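PDB 4IED: class D beta-lactamase from Fusobacterium nucleatum subsp. polymorphum, which probably catalyses the hydrolysis of beta-lactam antibiotics, opening the lactam with water to give a substituted beta-amino acid. Local coordinates for residues 32-37 / 160-165; 152-157 / 223-228. All coordinates share one frame; numbering follows the deposited sequence.

Contact 1 (32-37 / 160-165)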
loop_
_atom_site.group_PDB
_atom_site.type_symbol
_atom_site.label_atom_id
_atom_site.label_comp_id
_atom_site.label_asym_id
_atom_site.label_seq_id
_atom_site.Cartn_x
_atom_site.Cartn_y
_atom_site.Cartn_z
ATOM N N VAL A 32 -5.751 -10.388 5.066
ATOM C CA VAL A 32 -6.736 -9.840 5.978
ATOM C C VAL A 32 -7.670 -8.957 5.228
ATOM O O VAL A 32 -7.237 -8.123 4.483
ATOM C CB VAL A 32 -6.015 -8.995 7.066
ATOM C CG1 VAL A 32 -6.989 -8.460 8.071
ATOM C CG2 VAL A 32 -4.975 -9.860 7.744
ATOM N N VAL A 33 -8.953 -9.149 5.511
ATOM C CA VAL A 33 -9.993 -8.260 5.030
ATOM C C VAL A 33 -10.815 -7.799 6.240
ATOM O O VAL A 33 -11.294 -8.617 6.992
ATOM C CB VAL A 33 -10.896 -8.883 3.979
ATOM C CG1 VAL A 33 -12.081 -7.928 3.633
ATOM C CG2 VAL A 33 -10.099 -9.333 2.750
ATOM N N TYR A 34 -10.998 -6.473 6.377
ATOM C CA TYR A 34 -11.859 -5.855 7.418
ATOM C C TYR A 34 -13.127 -5.404 6.728
ATOM O O TYR A 34 -13.068 -4.610 5.761
ATOM C CB TYR A 34 -11.203 -4.713 8.142
ATOM C CG TYR A 34 -12.103 -4.009 9.169
ATOM C CD1 TYR A 34 -12.504 -4.669 10.308
ATOM C CD2 TYR A 34 -12.601 -2.715 8.940
ATOM C CE1 TYR A 34 -13.359 -4.053 11.222
ATOM C CE2 TYR A 34 -13.408 -2.090 9.839
ATOM C CZ TYR A 34 -13.742 -2.728 10.994
ATOM O OH TYR A 34 -14.596 -2.167 11.915
ATOM N N ASP A 35 -14.250 -5.917 7.225
ATOM C CA ASP A 35 -15.601 -5.529 6.787
ATOM C C ASP A 35 -16.161 -4.512 7.751
ATOM O O ASP A 35 -16.456 -4.871 8.885
ATOM C CB ASP A 35 -16.411 -6.844 6.752
ATOM C CG ASP A 35 -17.902 -6.675 6.425
ATOM O OD1 ASP A 35 -18.491 -5.558 6.710
ATOM O OD2 ASP A 35 -18.528 -7.689 6.045
ATOM N N LEU A 36 -16.227 -3.280 7.287
ATOM C CA LEU A 36 -16.610 -2.139 8.165
ATOM C C LEU A 36 -18.042 -2.338 8.698
ATOM O O LEU A 36 -18.329 -2.160 9.893
ATOM C CB LEU A 36 -16.512 -0.816 7.424
ATOM C CG LEU A 36 -17.004 0.392 8.216
ATOM C CD1 LEU A 36 -16.211 0.660 9.471
ATOM C CD2 LEU A 36 -16.970 1.582 7.299
ATOM N N LYS A 37 -18.991 -2.611 7.808
ATOM C CA LYS A 37 -20.417 -2.650 8.179
ATOM C C LYS A 37 -20.686 -3.667 9.316
ATOM O O LYS A 37 -21.461 -3.486 10.265
ATOM C CB LYS A 37 -21.267 -2.919 6.952
ATOM C CG LYS A 37 -22.729 -2.852 7.113
ATOM C CD LYS A 37 -23.445 -3.233 5.805
ATOM C CE LYS A 37 -24.878 -3.280 5.970
ATOM N NZ LYS A 37 -25.606 -3.705 4.751
ATOM N N LEU A 160 -4.979 1.054 9.153
ATOM C CA LEU A 160 -4.723 2.342 8.587
ATOM C C LEU A 160 -5.620 2.650 7.392
ATOM O O LEU A 160 -6.131 3.776 7.198
ATOM C CB LEU A 160 -3.292 2.542 8.162
ATOM C CG LEU A 160 -2.265 2.827 9.214
ATOM C CD1 LEU A 160 -0.862 2.607 8.633
ATOM C CD2 LEU A 160 -2.437 4.189 9.793
ATOM N N LEU A 161 -5.840 1.646 6.562
ATOM C CA LEU A 161 -6.588 1.827 5.305
ATOM C C LEU A 161 -8.073 1.991 5.628
ATOM O O LEU A 161 -8.747 2.753 4.962
ATOM C CB LEU A 161 -6.338 0.641 4.386
ATOM C CG LEU A 161 -4.950 0.681 3.800
ATOM C CD1 LEU A 161 -4.568 -0.698 3.234
ATOM C CD2 LEU A 161 -4.688 1.752 2.711
ATOM N N ASN A 162 -8.569 1.272 6.624
ATOM C CA ASN A 162 -9.943 1.475 7.083
ATOM C C ASN A 162 -10.173 2.937 7.472
ATOM O O ASN A 162 -11.183 3.574 7.121
ATOM C CB ASN A 162 -10.279 0.525 8.219
ATOM C CG ASN A 162 -11.679 0.838 8.762
ATOM O OD1 ASN A 162 -12.667 0.763 8.070
ATOM N ND2 ASN A 162 -11.696 1.186 9.950
ATOM N N LEU A 163 -9.239 3.496 8.179
ATOM C CA LEU A 163 -9.324 4.928 8.572
ATOM C C LEU A 163 -9.172 5.898 7.353
ATOM O O LEU A 163 -9.931 6.868 7.200
ATOM C CB LEU A 163 -8.329 5.262 9.664
ATOM C CG LEU A 163 -8.556 4.536 10.970
ATOM C CD1 LEU A 163 -7.308 4.704 11.882
ATOM C CD2 LEU A 163 -9.840 4.934 11.616
ATOM N N LEU A 164 -8.155 5.665 6.547
ATOM C CA LEU A 164 -7.941 6.493 5.362
ATOM C C LEU A 164 -9.193 6.545 4.474
ATOM O O LEU A 164 -9.591 7.601 3.999
ATOM C CB LEU A 164 -6.762 5.934 4.508
ATOM C CG LEU A 164 -6.446 6.727 3.227
ATOM C CD1 LEU A 164 -6.184 8.242 3.445
ATOM C CD2 LEU A 164 -5.295 6.098 2.465
ATOM N N SER A 165 -9.818 5.398 4.253
ATOM C CA SER A 165 -10.957 5.249 3.311
ATOM C C SER A 165 -12.166 6.112 3.786
ATOM O O SER A 165 -12.989 6.471 3.023
ATOM C CB SER A 165 -11.397 3.790 3.223
ATOM O OG SER A 165 -12.001 3.362 4.415
#
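Tyr34 meets Asn162 at the CD2-CE2 edge of its phenol ring, one end of the helix residue's flat amide coming near the ring plane and the rest displaced to one side of it. The amide carbon, whose place does not depend on which way round the amide is turned, straddles that ring bond: Asn162 CG lies 3.6 Å from Tyr34 CE2 and 3.7 Å from Tyr34 CD2, while Asn162 CB stands a little further back, 4.1 Å from Tyr34 CD2. The two planes are turned 72° apart, and the contact is van der Waals packing without a hydrogen bond between the segments. Both residues carry CG anti to the backbone N (chi1 177° for Tyr34, 175° for Asn162), which sends ring and amide across the gap from a strand and a helix whose nearest CA atoms are still 7.6 Å apart. The setting is the serine beta-lactamase and transpeptidase fold, in which helix 154-165 lies over one face of the antiparallel sheet; here the later part of that helix reaches the end of strand 29-35, next to the edge strand 40-44. Toward the sheet the packing is firm: Asn162 also rests on Ser223 of the neighbouring strand, and the buried Ser165 packs on Ile221 and Trp214. Within the helix, Ser165 OG donates to Asn162 O at 2.8 Å, from above the carbonyl plane. Outward the junction thins. Leu36, partly exposed just past the strand, adds only a grazing touch of CD1 on the end of the Asn162 amide, its side chain crossing that of Asn162 at about a right angle. The Tyr34 hydroxyl turns elsewhere, to a hydrogen bond with Asp39. Asp35, a magnesium ligand in a structure of this protein, points its CB away from the helix.

Contact 2 (152-157 / 223-228)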
loop_
_atom_site.group_PDB
_atom_site.type_symbol
_atom_site.label_atom_id
_atom_site.label_comp_id
_atom_site.label_asym_id
_atom_site.label_seq_id
_atom_site.Cartn_x
_atom_site.Cartn_y
_atom_site.Cartn_z
ATOM N N ILE A 152 5.849 -3.139 8.871
ATOM C CA ILE A 152 4.423 -3.082 9.148
ATOM C C ILE A 152 3.742 -4.364 8.829
ATOM O O ILE A 152 4.176 -5.086 7.912
ATOM C CB ILE A 152 3.771 -1.854 8.433
ATOM C CG1 ILE A 152 2.371 -1.590 8.945
ATOM C CG2 ILE A 152 3.805 -2.052 6.942
ATOM C CD1 ILE A 152 1.697 -0.265 8.456
ATOM N N SER A 153 2.723 -4.749 9.620
ATOM C CA SER A 153 2.006 -5.976 9.371
ATOM C C SER A 153 0.782 -5.797 8.499
ATOM O O SER A 153 0.317 -4.697 8.324
ATOM C CB SER A 153 1.634 -6.661 10.691
ATOM O OG SER A 153 0.567 -5.910 11.303
ATOM N N ALA A 154 0.279 -6.911 7.955
ATOM C CA ALA A 154 -0.955 -6.850 7.147
ATOM C C ALA A 154 -2.072 -6.266 8.022
ATOM O O ALA A 154 -2.845 -5.482 7.544
ATOM C CB ALA A 154 -1.309 -8.251 6.561
ATOM N N MET A 155 -2.155 -6.700 9.277
ATOM C CA MET A 155 -3.235 -6.228 10.170
ATOM C C MET A 155 -3.085 -4.705 10.375
ATOM O O MET A 155 -4.097 -3.972 10.373
ATOM C CB MET A 155 -3.190 -6.929 11.548
ATOM C CG MET A 155 -4.451 -6.794 12.322
ATOM S SD MET A 155 -5.763 -7.822 11.672
ATOM C CE MET A 155 -5.289 -9.403 12.017
ATOM N N GLU A 156 -1.892 -4.186 10.551
ATOM C CA GLU A 156 -1.639 -2.804 10.749
ATOM C C GLU A 156 -2.000 -2.044 9.511
ATOM O O GLU A 156 -2.554 -0.924 9.626
ATOM C CB GLU A 156 -0.126 -2.644 11.135
ATOM C CG GLU A 156 0.148 -2.933 12.597
ATOM C CD GLU A 156 1.583 -2.994 12.936
ATOM O OE1 GLU A 156 2.506 -3.139 12.129
ATOM O OE2 GLU A 156 1.799 -2.957 14.219
ATOM N N GLN A 157 -1.653 -2.537 8.333
ATOM C CA GLN A 157 -2.001 -1.856 7.063
ATOM C C GLN A 157 -3.534 -1.735 6.994
ATOM O O GLN A 157 -4.058 -0.647 6.650
ATOM C CB GLN A 157 -1.517 -2.616 5.874
ATOM C CG GLN A 157 0.007 -2.709 5.736
ATOM C CD GLN A 157 0.588 -1.947 4.595
ATOM O OE1 GLN A 157 1.669 -2.403 3.969
ATOM N NE2 GLN A 157 0.044 -0.863 4.249
ATOM N N SER A 223 -11.526 -3.176 3.730
ATOM C CA SER A 223 -10.120 -2.797 3.663
ATOM C C SER A 223 -9.306 -4.097 3.685
ATOM O O SER A 223 -9.676 -5.071 4.345
ATOM C CB SER A 223 -9.739 -1.987 4.864
ATOM O OG SER A 223 -10.389 -0.695 4.767
ATOM N N PHE A 224 -8.233 -4.139 2.929
ATOM C CA PHE A 224 -7.519 -5.423 2.761
ATOM C C PHE A 224 -6.029 -5.191 2.633
ATOM O O PHE A 224 -5.479 -4.175 2.280
ATOM C CB PHE A 224 -7.997 -6.175 1.524
ATOM C CG PHE A 224 -7.635 -5.491 0.211
ATOM C CD1 PHE A 224 -6.383 -5.720 -0.413
ATOM C CD2 PHE A 224 -8.557 -4.672 -0.415
ATOM C CE1 PHE A 224 -6.059 -5.104 -1.581
ATOM C CE2 PHE A 224 -8.214 -4.057 -1.608
ATOM C CZ PHE A 224 -6.964 -4.262 -2.162
ATOM N N ALA A 225 -5.335 -6.283 3.041
ATOM C CA ALA A 225 -3.874 -6.523 2.807
ATOM C C ALA A 225 -3.519 -7.975 2.624
ATOM O O ALA A 225 -3.923 -8.798 3.454
ATOM C CB ALA A 225 -3.077 -5.963 3.972
ATOM N N ILE A 226 -2.778 -8.203 1.544
ATOM C CA ILE A 226 -2.185 -9.530 1.297
ATOM C C ILE A 226 -0.700 -9.304 1.202
ATOM O O ILE A 226 -0.194 -8.317 0.686
ATOM C CB ILE A 226 -2.747 -10.171 0.020
ATOM C CG1 ILE A 226 -2.310 -11.674 -0.119
ATOM C CG2 ILE A 226 -2.383 -9.431 -1.254
ATOM C CD1 ILE A 226 -3.137 -12.353 -1.177
ATOM N N ASN A 227 0.027 -10.264 1.768
ATOM C CA ASN A 227 1.470 -10.422 1.393
ATOM C C ASN A 227 1.797 -11.881 1.228
ATOM O O ASN A 227 1.190 -12.773 1.776
ATOM C CB ASN A 227 2.414 -9.648 2.348
ATOM C CG ASN A 227 2.480 -10.216 3.755
ATOM O OD1 ASN A 227 2.869 -11.327 3.988
ATOM N ND2 ASN A 227 2.190 -9.353 4.744
ATOM N N LEU A 228 2.742 -12.107 0.341
ATOM C CA LEU A 228 3.087 -13.486 -0.111
ATOM C C LEU A 228 4.571 -13.542 -0.311
ATOM O O LEU A 228 5.192 -12.583 -0.692
ATOM C CB LEU A 228 2.467 -13.705 -1.554
ATOM C CG LEU A 228 0.967 -13.461 -1.781
ATOM C CD1 LEU A 228 0.552 -13.396 -3.266
ATOM C CD2 LEU A 228 0.317 -14.632 -0.990
HETATM O O HOH W 1 1.900 -9.283 7.691
#
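Ala154 and Ala225 face each other where the first turn of a helix settles on a strand, with 3.9 Å between Ala154 CB and Ala225 CB. As both side chains stop at CB, the backbones come close, CA to CA 5.2 Å, and Ala225 CB also sits 3.6 Å from Ala154 O. Gln157, one turn along, lays its CB against the same methyl, while its amide oxygen is bonded to Ser58.

Asn227 reaches the helix by degrees. Its CB is 5.8 Å from Ala154 CB, too far to touch, and the side chain packs among Thr30 of strand 29-35 and Trp210 of strand 208-216 on its way to the helix start; chi1 of 69° lodges CG between the backbone N and the carbonyl carbon and swings the amide toward the helix. At the tip the two branches divide the work: OD1 is hydrogen-bonded to Arg48, and ND2 comes within 4.1 Å of Ala154 CB while donating to a water. That water also accepts from Ala154 N at 2.9 Å, so a single water bridges a strand side chain and a first-turn N-H of the helix. These partners hold the amide from both ends and fix which way round it sits.

The helix start is secured on its own account by a capping box. Glu156 N donates to Ser153 OG at an angle of 158°, and Ser153 N donates back to Glu156 OE1 over 3.0 Å; Glu156 OE2 goes on to a salt bridge with Arg52. With helix 238-249 against the other face of this strand, this capped helix start, packed on the sheet through two alanines, belongs to the helix-sheet-helix sandwich of the penicillin-recognising serine enzymes.

Both contacts seat helix 154-165 on the same face of one antiparallel sheet, with centres about 11 Å apart. Contact 2 takes the helix start and the inner strand 221-229; contact 1 takes its later part and the neighbouring strand 29-35, nearer the sheet edge. Those strands are probably bonded to each other through Tyr34 N to Ser223 O and Val32 N to Ala225 O, which ties the contacts directly. Place governs chemistry. In the buried contact 2, small methyls permit close approach and polar groups are matched by a water and an arginine. Contact 1, at the surface, relies on larger, partly exposed side chains packed ring to amide over a wider gap.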